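Local atomic coordinates of putative Ribokinase II (Escherichia coli O6, PDB entry 3IQ0), a protein that is a putative sugar kinase of the pfkB (ribokinase) family that binds ATP and magnesium and probably transfers a phosphate to a carbohydrate hydroxyl. Residues A39-F43 / H135-S140; D45-L50 / T300-I306; F166-K172 / G199-L204. All coordinates share one frame; numbering follows the deposited sequence.

Interaction 1. Residues A39-F43 / H135-S140; sequences APAIF and HIMGSS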
ATOM      1  N   ALA B  39      -3.209 -15.918   1.752  1.00 19.21           N
ATOM      2  CA  ALA B  39      -3.184 -17.371   1.854  1.00 18.62           C
ATOM      3  C   ALA B  39      -3.834 -17.916   3.127  1.00 18.75           C
ATOM      4  O   ALA B  39      -4.748 -18.738   3.052  1.00 18.82           O
ATOM      5  CB  ALA B  39      -1.735 -17.885   1.735  1.00 18.56           C
ATOM      6  N   PRO B  40      -3.378 -17.471   4.310  1.00 17.44           N
ATOM      7  CA  PRO B  40      -3.985 -17.983   5.544  1.00 17.01           C
ATOM      8  C   PRO B  40      -5.487 -17.707   5.625  1.00 17.74           C
ATOM      9  O   PRO B  40      -6.255 -18.556   6.085  1.00 14.69           O
ATOM     10  CB  PRO B  40      -3.212 -17.253   6.644  1.00 19.45           C
ATOM     11  CG  PRO B  40      -1.870 -17.001   6.010  1.00 17.18           C
ATOM     12  CD  PRO B  40      -2.253 -16.569   4.616  1.00 19.05           C
ATOM     13  N   ALA B  41      -5.897 -16.520   5.176  1.00 17.34           N
ATOM     14  CA  ALA B  41      -7.306 -16.136   5.211  1.00 16.85           C
ATOM     15  C   ALA B  41      -8.157 -16.994   4.280  1.00 17.35           C
ATOM     16  O   ALA B  41      -9.261 -17.401   4.638  1.00 18.54           O
ATOM     17  CB  ALA B  41      -7.461 -14.658   4.851  1.00 16.29           C
ATOM     18  N   ILE B  42      -7.652 -17.259   3.081  1.00 16.46           N
ATOM     19  CA  ILE B  42      -8.387 -18.085   2.133  1.00 16.85           C
ATOM     20  C   ILE B  42      -8.460 -19.522   2.661  1.00 15.59           C
ATOM     21  O   ILE B  42      -9.501 -20.176   2.565  1.00 15.06           O
ATOM     22  CB  ILE B  42      -7.721 -18.057   0.743  1.00 14.61           C
ATOM     23  CG1 ILE B  42      -7.608 -16.609   0.261  1.00 15.01           C
ATOM     24  CG2 ILE B  42      -8.546 -18.872  -0.241  1.00 14.56           C
ATOM     25  CD1 ILE B  42      -6.763 -16.434  -0.972  1.00 16.71           C
ATOM     26  N   PHE B  43      -7.358 -20.005   3.222  1.00 15.93           N
ATOM     27  CA  PHE B  43      -7.318 -21.351   3.787  1.00 15.61           C
ATOM     28  C   PHE B  43      -8.407 -21.482   4.847  1.00 15.81           C
ATOM     29  O   PHE B  43      -9.247 -22.383   4.793  1.00 15.08           O
ATOM     30  CB  PHE B  43      -5.959 -21.617   4.456  1.00 16.48           C
ATOM     31  CG  PHE B  43      -5.911 -22.887   5.280  1.00 16.04           C
ATOM     32  CD1 PHE B  43      -5.615 -24.112   4.687  1.00 20.52           C
ATOM     33  CD2 PHE B  43      -6.157 -22.854   6.652  1.00 17.26           C
ATOM     34  CE1 PHE B  43      -5.560 -25.287   5.442  1.00 17.62           C
ATOM     35  CE2 PHE B  43      -6.110 -24.023   7.425  1.00 16.81           C
ATOM     36  CZ  PHE B  43      -5.810 -25.239   6.817  1.00 19.35           C
ATOM     37  N   HIS B 135      -2.374 -24.681  11.398  1.00 19.52           N
ATOM     38  CA  HIS B 135      -1.855 -24.699  10.041  1.00 20.31           C
ATOM     39  C   HIS B 135      -0.956 -23.506   9.746  1.00 19.72           C
ATOM     40  O   HIS B 135      -1.293 -22.362  10.044  1.00 19.16           O
ATOM     41  CB  HIS B 135      -3.003 -24.721   9.044  1.00 20.10           C
ATOM     42  CG  HIS B 135      -2.550 -24.755   7.622  1.00 21.68           C
ATOM     43  ND1 HIS B 135      -2.081 -25.901   7.022  1.00 22.92           N
ATOM     44  CD2 HIS B 135      -2.431 -23.769   6.703  1.00 23.42           C
ATOM     45  CE1 HIS B 135      -1.691 -25.618   5.791  1.00 25.24           C
ATOM     46  NE2 HIS B 135      -1.892 -24.333   5.573  1.00 24.97           N
ATOM     47  N   ILE B 136       0.194 -23.791   9.145  1.00 19.03           N
ATOM     48  CA  ILE B 136       1.161 -22.756   8.815  1.00 20.66           C
ATOM     49  C   ILE B 136       1.371 -22.609   7.311  1.00 19.68           C
ATOM     50  O   ILE B 136       1.533 -23.597   6.602  1.00 20.61           O
ATOM     51  CB  ILE B 136       2.527 -23.055   9.476  1.00 19.48           C
ATOM     52  CG1 ILE B 136       2.392 -22.967  10.996  1.00 21.72           C
ATOM     53  CG2 ILE B 136       3.572 -22.060   9.002  1.00 18.17           C
ATOM     54  CD1 ILE B 136       3.588 -23.536  11.736  1.00 25.47           C
HETATM   55  N   MSE B 137       1.349 -21.364   6.842  1.00 21.63           N
HETATM   56  CA  MSE B 137       1.579 -21.038   5.437  1.00 22.92           C
HETATM   57  C   MSE B 137       3.015 -20.513   5.353  1.00 23.97           C
HETATM   58  O   MSE B 137       3.358 -19.537   6.020  1.00 22.28           O
HETATM   59  CB  MSE B 137       0.624 -19.934   4.968  1.00 26.28           C
HETATM   60  CG  MSE B 137      -0.808 -20.369   4.766  1.00 30.82           C
HETATM   61 SE   MSE B 137      -0.917 -21.607   3.297  1.00 42.78          SE
HETATM   62  CE  MSE B 137      -2.829 -21.917   3.324  1.00 35.92           C
ATOM     63  N   GLY B 138       3.849 -21.161   4.548  1.00 23.95           N
ATOM     64  CA  GLY B 138       5.223 -20.711   4.418  1.00 25.64           C
ATOM     65  C   GLY B 138       5.323 -19.278   3.918  1.00 25.99           C
ATOM     66  O   GLY B 138       6.304 -18.580   4.189  1.00 26.70           O
ATOM     67  N   SER B 139       4.297 -18.833   3.200  1.00 25.20           N
ATOM     68  CA  SER B 139       4.270 -17.480   2.655  1.00 26.02           C
ATOM     69  C   SER B 139       4.249 -16.404   3.733  1.00 26.67           C
ATOM     70  O   SER B 139       4.429 -15.224   3.439  1.00 27.61           O
ATOM     71  CB  SER B 139       3.049 -17.306   1.757  1.00 27.62           C
ATOM     72  OG  SER B 139       1.862 -17.456   2.516  1.00 27.74           O
ATOM     73  N   SER B 140       4.028 -16.811   4.977  1.00 24.94           N
ATOM     74  CA  SER B 140       3.977 -15.862   6.083  1.00 27.36           C
ATOM     75  C   SER B 140       5.334 -15.609   6.730  1.00 28.46           C
ATOM     76  O   SER B 140       5.529 -14.597   7.395  1.00 30.34           O
ATOM     77  CB  SER B 140       3.008 -16.359   7.158  1.00 27.61           C
ATOM     78  OG  SER B 140       1.725 -16.596   6.618  1.00 29.82           O
TER

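Interaction 2. Residues D45-L50 / T300-I306; sequences DQVTRL and TSRLMEI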
ATOM      1  N   ASP B  45     -10.971 -19.592   5.402  1.00 16.83           N
ATOM      2  CA  ASP B  45     -12.334 -19.359   4.925  1.00 16.53           C
ATOM      3  C   ASP B  45     -12.885 -20.677   4.367  1.00 16.69           C
ATOM      4  O   ASP B  45     -14.072 -20.990   4.532  1.00 16.05           O
ATOM      5  CB  ASP B  45     -12.361 -18.290   3.838  1.00 16.96           C
ATOM      6  CG  ASP B  45     -13.764 -17.787   3.556  1.00 18.50           C
ATOM      7  OD1 ASP B  45     -14.428 -17.329   4.504  1.00 19.59           O
ATOM      8  OD2 ASP B  45     -14.196 -17.839   2.389  1.00 18.24           O
ATOM      9  N   GLN B  46     -12.027 -21.461   3.722  1.00 14.25           N
ATOM     10  CA  GLN B  46     -12.477 -22.733   3.169  1.00 16.31           C
ATOM     11  C   GLN B  46     -12.801 -23.679   4.317  1.00 16.75           C
ATOM     12  O   GLN B  46     -13.766 -24.434   4.249  1.00 15.48           O
ATOM     13  CB  GLN B  46     -11.407 -23.340   2.251  1.00 15.74           C
ATOM     14  CG  GLN B  46     -11.801 -24.675   1.602  1.00 17.26           C
ATOM     15  CD  GLN B  46     -13.150 -24.612   0.906  1.00 17.43           C
ATOM     16  OE1 GLN B  46     -14.197 -24.897   1.507  1.00 21.48           O
ATOM     17  NE2 GLN B  46     -13.139 -24.224  -0.354  1.00 13.50           N
ATOM     18  N   VAL B  47     -12.006 -23.626   5.383  1.00 15.37           N
ATOM     19  CA  VAL B  47     -12.266 -24.479   6.533  1.00 14.90           C
ATOM     20  C   VAL B  47     -13.632 -24.181   7.139  1.00 15.04           C
ATOM     21  O   VAL B  47     -14.411 -25.096   7.380  1.00 14.97           O
ATOM     22  CB  VAL B  47     -11.208 -24.301   7.638  1.00 13.03           C
ATOM     23  CG1 VAL B  47     -11.647 -25.024   8.887  1.00 14.07           C
ATOM     24  CG2 VAL B  47      -9.858 -24.832   7.163  1.00 11.32           C
ATOM     25  N   THR B  48     -13.925 -22.907   7.389  1.00 16.49           N
ATOM     26  CA  THR B  48     -15.212 -22.558   7.986  1.00 16.80           C
ATOM     27  C   THR B  48     -16.389 -22.809   7.055  1.00 18.52           C
ATOM     28  O   THR B  48     -17.497 -23.058   7.516  1.00 18.01           O
ATOM     29  CB  THR B  48     -15.276 -21.085   8.439  1.00 18.52           C
ATOM     30  OG1 THR B  48     -16.427 -20.913   9.268  1.00 16.65           O
ATOM     31  CG2 THR B  48     -15.399 -20.133   7.228  1.00 18.02           C
ATOM     32  N   ARG B  49     -16.160 -22.745   5.748  1.00 17.07           N
ATOM     33  CA  ARG B  49     -17.250 -22.984   4.822  1.00 18.60           C
ATOM     34  C   ARG B  49     -17.620 -24.461   4.794  1.00 19.47           C
ATOM     35  O   ARG B  49     -18.710 -24.817   4.355  1.00 19.56           O
ATOM     36  CB  ARG B  49     -16.886 -22.495   3.424  1.00 22.10           C
ATOM     37  CG  ARG B  49     -16.755 -20.986   3.347  1.00 24.59           C
ATOM     38  CD  ARG B  49     -17.227 -20.500   2.009  1.00 30.56           C
ATOM     39  NE  ARG B  49     -18.670 -20.644   1.875  1.00 30.29           N
ATOM     40  CZ  ARG B  49     -19.303 -20.699   0.710  1.00 31.40           C
ATOM     41  NH1 ARG B  49     -18.616 -20.632  -0.418  1.00 31.41           N
ATOM     42  NH2 ARG B  49     -20.622 -20.805   0.672  1.00 30.77           N
ATOM     43  N   LEU B  50     -16.708 -25.317   5.256  1.00 16.00           N
ATOM     44  CA  LEU B  50     -16.977 -26.750   5.314  1.00 16.67           C
ATOM     45  C   LEU B  50     -17.629 -27.098   6.666  1.00 18.64           C
ATOM     46  O   LEU B  50     -17.945 -28.259   6.938  1.00 19.97           O
ATOM     47  CB  LEU B  50     -15.686 -27.550   5.068  1.00 15.51           C
ATOM     48  CG  LEU B  50     -15.229 -27.445   3.598  1.00 14.30           C
ATOM     49  CD1 LEU B  50     -13.860 -28.078   3.401  1.00 14.44           C
ATOM     50  CD2 LEU B  50     -16.276 -28.119   2.692  1.00 16.37           C
ATOM     51  N   THR B 300     -14.227 -20.539  -2.890  1.00 20.42           N
ATOM     52  CA  THR B 300     -14.376 -21.560  -1.854  1.00 18.55           C
ATOM     53  C   THR B 300     -15.718 -22.268  -2.027  1.00 19.51           C
ATOM     54  O   THR B 300     -16.662 -21.691  -2.575  1.00 19.69           O
ATOM     55  CB  THR B 300     -14.283 -20.957  -0.438  1.00 18.78           C
ATOM     56  OG1 THR B 300     -15.366 -20.045  -0.227  1.00 17.46           O
ATOM     57  CG2 THR B 300     -12.952 -20.236  -0.263  1.00 15.54           C
ATOM     58  N   SER B 301     -15.796 -23.515  -1.564  1.00 18.76           N
ATOM     59  CA  SER B 301     -17.012 -24.302  -1.718  1.00 16.59           C
ATOM     60  C   SER B 301     -17.537 -24.932  -0.432  1.00 17.92           C
ATOM     61  O   SER B 301     -16.778 -25.184   0.510  1.00 17.23           O
ATOM     62  CB  SER B 301     -16.777 -25.429  -2.727  1.00 17.61           C
ATOM     63  OG  SER B 301     -16.285 -24.958  -3.958  1.00 22.46           O
ATOM     64  N   ARG B 302     -18.844 -25.190  -0.417  1.00 19.02           N
ATOM     65  CA  ARG B 302     -19.495 -25.846   0.710  1.00 19.28           C
ATOM     66  C   ARG B 302     -19.314 -27.335   0.460  1.00 19.42           C
ATOM     67  O   ARG B 302     -19.131 -27.758  -0.683  1.00 19.98           O
ATOM     68  CB  ARG B 302     -20.988 -25.507   0.764  1.00 20.34           C
ATOM     69  CG  ARG B 302     -21.290 -24.062   1.131  1.00 23.21           C
ATOM     70  CD  ARG B 302     -22.760 -23.868   1.475  1.00 26.44           C
ATOM     71  NE  ARG B 302     -23.169 -24.672   2.625  1.00 28.88           N
ATOM     72  CZ  ARG B 302     -24.382 -24.638   3.170  1.00 30.48           C
ATOM     73  NH1 ARG B 302     -25.316 -23.839   2.672  1.00 31.93           N
ATOM     74  NH2 ARG B 302     -24.667 -25.405   4.213  1.00 30.58           N
ATOM     75  N   LEU B 303     -19.387 -28.130   1.516  1.00 20.64           N
ATOM     76  CA  LEU B 303     -19.181 -29.564   1.394  1.00 20.27           C
ATOM     77  C   LEU B 303     -20.005 -30.240   0.300  1.00 20.23           C
ATOM     78  O   LEU B 303     -19.453 -30.950  -0.532  1.00 20.00           O
ATOM     79  CB  LEU B 303     -19.430 -30.237   2.744  1.00 21.73           C
ATOM     80  CG  LEU B 303     -19.096 -31.728   2.779  1.00 21.46           C
ATOM     81  CD1 LEU B 303     -17.626 -31.925   2.456  1.00 22.73           C
ATOM     82  CD2 LEU B 303     -19.424 -32.298   4.152  1.00 20.31           C
HETATM   83  N   MSE B 304     -21.314 -30.014   0.275  1.00 21.40           N
HETATM   84  CA  MSE B 304     -22.121 -30.654  -0.754  1.00 24.51           C
HETATM   85  C   MSE B 304     -21.929 -30.095  -2.158  1.00 24.14           C
HETATM   86  O   MSE B 304     -22.320 -30.731  -3.140  1.00 22.02           O
HETATM   87  CB  MSE B 304     -23.597 -30.659  -0.360  1.00 28.16           C
HETATM   88  CG  MSE B 304     -23.894 -31.663   0.751  1.00 36.32           C
HETATM   89 SE   MSE B 304     -23.073 -33.445   0.493  1.00 46.59          SE
HETATM   90  CE  MSE B 304     -24.483 -34.247  -0.554  1.00 39.62           C
ATOM     91  N   GLU B 305     -21.321 -28.918  -2.279  1.00 23.68           N
ATOM     92  CA  GLU B 305     -21.075 -28.391  -3.618  1.00 23.46           C
ATOM     93  C   GLU B 305     -19.969 -29.270  -4.187  1.00 22.29           C
ATOM     94  O   GLU B 305     -19.992 -29.621  -5.357  1.00 22.05           O
ATOM     95  CB  GLU B 305     -20.645 -26.919  -3.575  1.00 23.36           C
ATOM     96  CG  GLU B 305     -21.698 -26.012  -2.953  1.00 31.34           C
ATOM     97  CD  GLU B 305     -21.329 -24.536  -2.965  1.00 33.39           C
ATOM     98  OE1 GLU B 305     -20.163 -24.198  -2.676  1.00 32.51           O
ATOM     99  OE2 GLU B 305     -22.228 -23.707  -3.249  1.00 39.07           O
ATOM    100  N   ILE B 306     -19.008 -29.639  -3.343  1.00 23.03           N
ATOM    101  CA  ILE B 306     -17.909 -30.503  -3.769  1.00 23.87           C
ATOM    102  C   ILE B 306     -18.485 -31.881  -4.116  1.00 25.50           C
ATOM    103  O   ILE B 306     -18.169 -32.471  -5.152  1.00 27.39           O
ATOM    104  CB  ILE B 306     -16.870 -30.687  -2.637  1.00 22.17           C
ATOM    105  CG1 ILE B 306     -16.310 -29.324  -2.202  1.00 19.89           C
ATOM    106  CG2 ILE B 306     -15.744 -31.599  -3.109  1.00 22.66           C
ATOM    107  CD1 ILE B 306     -15.378 -29.406  -0.997  1.00 18.96           C
TER
HETATM  108  O   HOH W   1     -20.226 -27.254   3.875  1.00 31.42           O
HETATM  109  O   HOH W   2     -21.768 -21.603  -1.962  1.00 43.18           O

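Interaction 3. Residues F166-K172 / G199-L204; sequences FDPNIRK and GEVLLL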
ATOM      1  N   PHE B 166       1.639 -27.985   7.475  1.00 20.57           N
ATOM      2  CA  PHE B 166       2.503 -26.967   6.890  1.00 22.18           C
ATOM      3  C   PHE B 166       2.461 -26.971   5.372  1.00 22.35           C
ATOM      4  O   PHE B 166       2.647 -28.014   4.737  1.00 22.88           O
ATOM      5  CB  PHE B 166       3.933 -27.210   7.400  1.00 23.10           C
ATOM      6  CG  PHE B 166       4.983 -26.313   6.790  1.00 25.63           C
ATOM      7  CD1 PHE B 166       4.733 -24.964   6.559  1.00 24.80           C
ATOM      8  CD2 PHE B 166       6.256 -26.807   6.523  1.00 25.73           C
ATOM      9  CE1 PHE B 166       5.738 -24.114   6.078  1.00 25.58           C
ATOM     10  CE2 PHE B 166       7.271 -25.966   6.042  1.00 25.97           C
ATOM     11  CZ  PHE B 166       7.006 -24.615   5.821  1.00 26.42           C
ATOM     12  N   ASP B 167       2.203 -25.795   4.800  1.00 23.46           N
ATOM     13  CA  ASP B 167       2.136 -25.613   3.357  1.00 22.81           C
ATOM     14  C   ASP B 167       3.258 -24.654   2.950  1.00 23.41           C
ATOM     15  O   ASP B 167       3.177 -23.450   3.185  1.00 22.01           O
ATOM     16  CB  ASP B 167       0.785 -25.020   2.958  1.00 25.69           C
ATOM     17  CG  ASP B 167       0.697 -24.726   1.477  1.00 28.34           C
ATOM     18  OD1 ASP B 167       1.750 -24.596   0.826  1.00 28.94           O
ATOM     19  OD2 ASP B 167      -0.433 -24.607   0.966  1.00 32.83           O
ATOM     20  N   PRO B 168       4.309 -25.182   2.308  1.00 22.87           N
ATOM     21  CA  PRO B 168       5.470 -24.413   1.859  1.00 24.67           C
ATOM     22  C   PRO B 168       5.268 -23.543   0.622  1.00 25.25           C
ATOM     23  O   PRO B 168       6.039 -23.648  -0.329  1.00 26.42           O
ATOM     24  CB  PRO B 168       6.508 -25.501   1.616  1.00 24.97           C
ATOM     25  CG  PRO B 168       5.668 -26.567   0.988  1.00 25.31           C
ATOM     26  CD  PRO B 168       4.439 -26.592   1.896  1.00 23.98           C
ATOM     27  N   ASN B 169       4.253 -22.682   0.637  1.00 25.49           N
ATOM     28  CA  ASN B 169       3.993 -21.815  -0.509  1.00 26.59           C
ATOM     29  C   ASN B 169       4.884 -20.583  -0.408  1.00 28.04           C
ATOM     30  O   ASN B 169       4.405 -19.451  -0.421  1.00 27.47           O
ATOM     31  CB  ASN B 169       2.514 -21.403  -0.546  1.00 23.53           C
ATOM     32  CG  ASN B 169       2.119 -20.520   0.624  1.00 22.53           C
ATOM     33  OD1 ASN B 169       2.555 -20.736   1.748  1.00 20.23           O
ATOM     34  ND2 ASN B 169       1.274 -19.524   0.361  1.00 23.19           N
ATOM     35  N   ILE B 170       6.189 -20.823  -0.314  1.00 29.65           N
ATOM     36  CA  ILE B 170       7.179 -19.755  -0.177  1.00 32.86           C
ATOM     37  C   ILE B 170       7.670 -19.177  -1.496  1.00 33.09           C
ATOM     38  O   ILE B 170       7.476 -19.759  -2.562  1.00 34.42           O
ATOM     39  CB  ILE B 170       8.439 -20.259   0.580  1.00 33.94           C
ATOM     40  CG1 ILE B 170       8.043 -20.895   1.910  1.00 34.19           C
ATOM     41  CG2 ILE B 170       9.395 -19.111   0.841  1.00 36.24           C
ATOM     42  CD1 ILE B 170       7.940 -22.379   1.833  1.00 37.08           C
ATOM     43  N   ARG B 171       8.298 -18.010  -1.405  1.00 35.48           N
ATOM     44  CA  ARG B 171       8.900 -17.355  -2.556  1.00 38.31           C
ATOM     45  C   ARG B 171      10.308 -17.939  -2.535  1.00 39.81           C
ATOM     46  O   ARG B 171      11.050 -17.740  -1.569  1.00 38.46           O
ATOM     47  CB  ARG B 171       8.978 -15.843  -2.346  1.00 40.89           C
ATOM     48  CG  ARG B 171       7.638 -15.152  -2.208  1.00 43.54           C
ATOM     49  CD  ARG B 171       7.834 -13.695  -1.822  1.00 46.59           C
ATOM     50  NE  ARG B 171       8.479 -12.922  -2.880  1.00 48.15           N
ATOM     51  CZ  ARG B 171       9.341 -11.933  -2.660  1.00 49.15           C
ATOM     52  NH1 ARG B 171       9.663 -11.597  -1.418  1.00 49.19           N
ATOM     53  NH2 ARG B 171       9.884 -11.282  -3.680  1.00 49.03           N
ATOM     54  N   LYS B 172      10.660 -18.674  -3.585  1.00 41.77           N
ATOM     55  CA  LYS B 172      11.967 -19.315  -3.678  1.00 44.29           C
ATOM     56  C   LYS B 172      13.088 -18.438  -3.128  1.00 44.54           C
ATOM     57  O   LYS B 172      14.056 -18.950  -2.571  1.00 44.42           O
ATOM     58  CB  LYS B 172      12.266 -19.689  -5.135  1.00 46.72           C
ATOM     59  CG  LYS B 172      11.090 -20.314  -5.884  1.00 48.60           C
ATOM     60  CD  LYS B 172      10.586 -21.587  -5.232  1.00 49.08           C
ATOM     61  CE  LYS B 172       9.311 -22.090  -5.913  1.00 50.73           C
ATOM     62  NZ  LYS B 172       9.502 -22.340  -7.374  1.00 51.75           N
ATOM     63  N   GLY B 199       6.029 -28.318  -7.439  1.00 34.23           N
ATOM     64  CA  GLY B 199       7.237 -27.526  -7.600  1.00 32.91           C
ATOM     65  C   GLY B 199       7.907 -27.055  -6.324  1.00 33.05           C
ATOM     66  O   GLY B 199       8.903 -26.331  -6.380  1.00 33.47           O
ATOM     67  N   GLU B 200       7.380 -27.464  -5.174  1.00 32.63           N
ATOM     68  CA  GLU B 200       7.948 -27.066  -3.887  1.00 32.48           C
ATOM     69  C   GLU B 200       8.450 -28.270  -3.090  1.00 32.16           C
ATOM     70  O   GLU B 200       9.018 -28.110  -2.018  1.00 32.62           O
ATOM     71  CB  GLU B 200       6.898 -26.321  -3.048  1.00 31.50           C
ATOM     72  CG  GLU B 200       6.182 -25.195  -3.764  1.00 32.49           C
ATOM     73  CD  GLU B 200       5.066 -24.583  -2.925  1.00 34.02           C
ATOM     74  OE1 GLU B 200       4.321 -25.350  -2.274  1.00 33.33           O
ATOM     75  OE2 GLU B 200       4.934 -23.339  -2.922  1.00 32.59           O
ATOM     76  N   VAL B 201       8.235 -29.470  -3.618  1.00 33.73           N
ATOM     77  CA  VAL B 201       8.642 -30.703  -2.943  1.00 34.73           C
ATOM     78  C   VAL B 201      10.122 -30.815  -2.577  1.00 36.00           C
ATOM     79  O   VAL B 201      10.463 -31.279  -1.488  1.00 34.91           O
ATOM     80  CB  VAL B 201       8.271 -31.943  -3.787  1.00 34.29           C
ATOM     81  CG1 VAL B 201       8.856 -33.195  -3.160  1.00 35.63           C
ATOM     82  CG2 VAL B 201       6.764 -32.070  -3.881  1.00 35.24           C
ATOM     83  N   LEU B 202      10.998 -30.394  -3.481  1.00 37.31           N
ATOM     84  CA  LEU B 202      12.431 -30.489  -3.234  1.00 39.43           C
ATOM     85  C   LEU B 202      13.025 -29.295  -2.488  1.00 40.18           C
ATOM     86  O   LEU B 202      14.128 -29.385  -1.953  1.00 40.46           O
ATOM     87  CB  LEU B 202      13.167 -30.679  -4.565  1.00 39.01           C
ATOM     88  CG  LEU B 202      12.702 -31.844  -5.446  1.00 40.27           C
ATOM     89  CD1 LEU B 202      13.380 -31.754  -6.802  1.00 41.97           C
ATOM     90  CD2 LEU B 202      13.020 -33.172  -4.775  1.00 39.11           C
ATOM     91  N   LEU B 203      12.292 -28.190  -2.432  1.00 40.90           N
ATOM     92  CA  LEU B 203      12.786 -26.983  -1.773  1.00 42.11           C
ATOM     93  C   LEU B 203      13.440 -27.206  -0.414  1.00 43.67           C
ATOM     94  O   LEU B 203      14.619 -26.908  -0.239  1.00 43.91           O
ATOM     95  CB  LEU B 203      11.658 -25.954  -1.631  1.00 42.34           C
ATOM     96  CG  LEU B 203      10.923 -25.535  -2.913  1.00 41.93           C
ATOM     97  CD1 LEU B 203       9.979 -24.394  -2.598  1.00 42.97           C
ATOM     98  CD2 LEU B 203      11.910 -25.115  -3.990  1.00 41.29           C
ATOM     99  N   LEU B 204      12.683 -27.727   0.545  1.00 45.20           N
ATOM    100  CA  LEU B 204      13.203 -27.959   1.888  1.00 45.54           C
ATOM    101  C   LEU B 204      13.822 -29.343   2.052  1.00 46.29           C
ATOM    102  O   LEU B 204      14.016 -29.812   3.172  1.00 46.52           O
ATOM    103  CB  LEU B 204      12.082 -27.789   2.917  1.00 45.84           C
ATOM    104  CG  LEU B 204      11.363 -26.438   2.922  1.00 46.35           C
ATOM    105  CD1 LEU B 204      10.229 -26.448   3.943  1.00 45.61           C
ATOM    106  CD2 LEU B 204      12.359 -25.339   3.232  1.00 46.21           C
TER

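Interaction 1. Residues A39-F43 / H135-S140
The F43 ring lies flat on the imidazole of H135 in an offset stack, centroids 3.9 Å apart and planes only 10° from parallel. F43 CZ sits 3.4 Å from H135 CG, over one face of the imidazole. Both rings reach this position with CG anti to their own backbone N (chi1 170° for F43, -179° for H135). Below the stack the selenomethionine M137, bent at chi2, pushes its end into the hollow between A39 O and F43 CB on the first turn of the helix: its CE is 3.3 Å from F43 CB and 3.7 Å from A39 O. The strand 131-137 belongs to the central, largely parallel sheet of the ribokinase fold, and the start of helix 39-49 packs against it, running roughly counter to it, close to the centre of the molecule. Here P40 offers its CG as a second bump, 3.7 Å from M137 CG. The same P40 CG abuts S140 OG, while A39 CB fits against S139 OG at 3.7 Å. Both serine hydroxyls are hydrogen-bonded to the carboxylate of E11, and H135 ND1 is tied to S165 OG. D260 of helix 258-271 touches both A39 and M137.

Interaction 2. Residues D45-L50 / T300-I306
R49 swings its chain over T300 by setting CG anti to its carbonyl carbon (chi1 -67°) and bending at chi2 and chi3, and L50, chi1 -71° with chi2 extended, lays CD2 against the first turn of helix 303-312. The contact joins the end of helix 39-49 to the start of that helix, the C-terminal one of this ribokinase-type domain, with R302 as its N-cap residue. The R49 chain crosses the T300 side chain at about a right angle; NH1 makes a weak but nearly straight bond to T300 OG1 (3.3 Å, 172°), the oxygen lying in the guanidinium plane at its edge. The far end of the guanidinium, NH2, rests 3.4 Å from R302 CG. Beneath, L50 CD2 sits between L303 and I306, pressing on L303 CA at 3.5 Å, tighter than usual contact, and lying 4.0 Å from I306 CD1, while A265 and A268 of helix 258-271 also touch L50. The helix start is secured by E305, whose OE1 accepts from R302 N at 2.8 Å, approached from above the carboxylate plane. Two waters span the gap between the segments. One bonds R49 NH2 and E305 OE2, linking charges too far apart for a salt bridge; the other donates to R49 O and accepts a hydrogen bond from L303 N at 2.7 Å.

Interaction 3. Residues F166-K172 / G199-L204
E200 reaches in under the P168-N169 turn, its carboxylate against the backbone: OE2 lies 3.0 Å from N169 CA and only 2.8 Å from P168 O, two acceptors with no hydrogen bond between them, and OE1 is 3.7 Å from P168 CG. With CG anti to the carbonyl carbon (chi1 -50°) and the chain extended beyond it, the acid group is carried straight to the turn. Deeper in, L204 CD1 comes up to the edge of the F166 ring, near its plane, 3.7 Å from CE2. At the outer end K172, bent at chi2 and chi4, crosses the L203 side chain at about a right angle, its CD 3.9 Å from L203 CD1. P168 and N169 are the centres of two successive inverse gamma turns, each closed by a weak backbone bond, where strand 163-167 leaves the central sheet of the ribokinase fold and enters the ATP pocket. N169 touches the nucleotide there, and the E200 side chain is about 5 Å from the magnesium ion. In the next shell S197 N bonds E200 OE1, and S139 N holds N169 OD1. D167 OD1 is 4.1 Å from E200 OE1; D167 also salt-bridges K228. L184 and L188 of helix 178-189 back L204.

In the fold
Interactions 1 and 2 share helix 39-49. Its first turn lies in interaction 1 near the centre of the chain, where rings and selenomethionine dominate; its last turn lies in interaction 2, about 17 Å away between centres, where a leucine is buried but arginines and waters mark the side nearer solvent. Interaction 3 also runs from buried to exposed, yet brings an acid to a turn beside the ATP and magnesium. Interactions 1 and 3 meet directly: the ends of neighbouring strands 131-137 and 163-167 are probably joined by I136 O to D167 N and, just past the first strand, G138 N to D167 O (2.7 Å). Interactions 2 and 3 do not touch and flank the chain's centre on opposite sides.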